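Local coordinates for peptidoglycan synthetase penicillin-binding protein 3 (Bifidobacterium adolescentis, PDB 4YE5) that probably binds penicillin through a transpeptidase domain and, as in related penicillin-binding proteins, would cross-link peptidoglycan during cell-wall synthesis, at residues L411-A414 with I415-I418. Residues are numbered along the deposited sequence; the frame is centred on the assembly and turned at random.
Sequences LTNA and ISVI
Within helix 408-419 of the transpeptidase domain, where residues 411-418 are buried, Asn413 and Ser416 meet across one turn. In one of two conformers modelled for Ser416, OG donates to Asn413 O at 2.6 Å, coming in 21° out of the carbonyl plane. A chi1 of 86° sets OG between the backbone N and the carbonyl carbon, turned back toward the preceding turn. Asn413 OD1 lies 3.3 Å from Ser416 OG in this conformer, and a water 2.7 Å from Asn413 OD1 also reaches Ser416 OG, bridging the two side chains, though it has more acceptors nearby than protons to give. Gln248 NE2 also bonds to OD1 while Lys425 O takes ND2, so both ends of the amide are anchored and its rotation is fixed. Ile415 N and Ser416 N make alpha-type bonds, the first to Leu411 O and nearly straight (170°), the second to Thr412 O; at the next residue the pattern shifts toward 3-10, with Val417 N bonded to Ala414 O at 3.2 Å from above the carbonyl plane and only weakly to Asn413 O. Ile415 CG1, beside its own backbone N, lies 3.4 Å from Leu411 O, and its side chain rests on Ser507 and Ile509 of strand 501-510, near but not touching a probable SxxK motif that includes Ser287 and Lys290. In this penicillin-recognising fold the helix is packed between the central antiparallel sheet and helix 290-299: Thr412 faces strand 242-249, with OG1 hydrogen-bonded to Thr520, whereas Ala414 touches Leu292 and Ile418 lies against Val291 and Ser295.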
ATOM      1  N   LEU A 411      11.160   7.991   5.431  1.00 15.85           N
ATOM      2  CA  LEU A 411      11.490   8.596   6.718  1.00 17.05           C
ATOM      3  C   LEU A 411      11.345   7.555   7.836  1.00 14.04           C
ATOM      4  O   LEU A 411      12.185   7.437   8.722  1.00 15.46           O
ATOM      5  CB  LEU A 411      10.550   9.777   6.985  1.00 15.39           C
ATOM      6  CG  LEU A 411      10.849  10.557   8.265  1.00 23.55           C
ATOM      7  CD1 LEU A 411      12.289  10.988   8.249  1.00 22.06           C
ATOM      8  CD2 LEU A 411       9.915  11.763   8.373  1.00 16.40           C
ATOM      9  N   THR A 412      10.273   6.779   7.757  1.00 15.28           N
ATOM     10  CA  THR A 412       9.946   5.814   8.776  1.00 13.68           C
ATOM     11  C   THR A 412      10.973   4.678   8.764  1.00 17.06           C
ATOM     12  O   THR A 412      11.407   4.230   9.816  1.00 14.71           O
ATOM     13  CB  THR A 412       8.520   5.279   8.572  1.00 20.00           C
ATOM     14  OG1 THR A 412       7.589   6.349   8.787  1.00 12.02           O
ATOM     15  CG2 THR A 412       8.202   4.161   9.556  1.00 17.74           C
ATOM     16  N   ASN A 413      11.367   4.226   7.574  1.00 16.75           N
ATOM     17  CA  ASN A 413      12.393   3.203   7.478  1.00 14.76           C
ATOM     18  C   ASN A 413      13.756   3.683   8.004  1.00 17.45           C
ATOM     19  O   ASN A 413      14.479   2.918   8.634  1.00 18.59           O
ATOM     20  CB  ASN A 413      12.554   2.671   6.046  1.00 13.44           C
ATOM     21  CG  ASN A 413      12.948   1.198   6.022  1.00 20.08           C
ATOM     22  OD1 ASN A 413      12.624   0.448   6.952  1.00 13.84           O
ATOM     23  ND2 ASN A 413      13.643   0.772   4.964  1.00 18.97           N
ATOM     24  N   ALA A 414      14.096   4.939   7.744  1.00 15.67           N
ATOM     25  CA  ALA A 414      15.370   5.495   8.235  1.00 17.66           C
ATOM     26  C   ALA A 414      15.386   5.523   9.763  1.00 15.52           C
ATOM     27  O   ALA A 414      16.363   5.141  10.402  1.00 18.33           O
ATOM     28  CB  ALA A 414      15.589   6.913   7.672  1.00 13.87           C
ATOM     29  N   ILE A 415      14.293   5.979  10.359  1.00 14.16           N
ATOM     30  CA  ILE A 415      14.175   5.945  11.813  1.00 15.32           C
ATOM     31  C   ILE A 415      14.191   4.515  12.374  1.00 17.71           C
ATOM     32  O   ILE A 415      14.745   4.264  13.454  1.00 13.95           O
ATOM     33  CB  ILE A 415      12.914   6.697  12.269  1.00 16.98           C
ATOM     34  CG1 ILE A 415      13.079   8.194  11.954  1.00 17.74           C
ATOM     35  CG2 ILE A 415      12.633   6.461  13.763  1.00 13.66           C
ATOM     36  CD1 ILE A 415      14.273   8.853  12.683  1.00 16.68           C
ATOM     37  N   SER A 416      13.603   3.575  11.642  0.57 17.01           N
ATOM     38  CA  SER A 416      13.600   2.181  12.084  0.57 16.01           C
ATOM     39  C   SER A 416      15.027   1.668  12.270  0.57 17.03           C
ATOM     40  O   SER A 416      15.279   0.795  13.112  0.57 15.95           O
ATOM     41  CB  SER A 416      12.878   1.279  11.075  0.57 15.23           C
ATOM     42  OG  SER A 416      13.779   0.861  10.067  0.57 14.82           O
ATOM     43  N   VAL A 417      15.961   2.212  11.495  1.00 19.39           N
ATOM     44  CA  VAL A 417      17.368   1.773  11.592  1.00 17.93           C
ATOM     45  C   VAL A 417      17.890   1.949  13.020  1.00 22.84           C
ATOM     46  O   VAL A 417      18.590   1.076  13.553  1.00 20.09           O
ATOM     47  CB  VAL A 417      18.303   2.567  10.635  1.00 22.41           C
ATOM     48  CG1 VAL A 417      19.777   2.303  10.965  1.00 17.78           C
ATOM     49  CG2 VAL A 417      18.004   2.220   9.204  1.00 19.00           C
ATOM     50  N   ILE A 418      17.550   3.078  13.640  1.00 17.47           N
ATOM     51  CA  ILE A 418      17.955   3.330  15.028  1.00 15.52           C
ATOM     52  C   ILE A 418      17.255   2.377  16.013  1.00 20.01           C
ATOM     53  O   ILE A 418      17.803   2.009  17.057  1.00 20.29           O
ATOM     54  CB  ILE A 418      17.621   4.790  15.466  1.00 17.78           C
ATOM     55  CG1 ILE A 418      18.117   5.815  14.434  1.00 21.43           C
ATOM     56  CG2 ILE A 418      18.149   5.079  16.849  1.00 21.41           C
ATOM     57  CD1 ILE A 418      19.584   5.672  14.049  1.00 20.08           C
TER
HETATM   58  O   HOH W   1      14.301  -1.016   8.434  1.00 26.69           O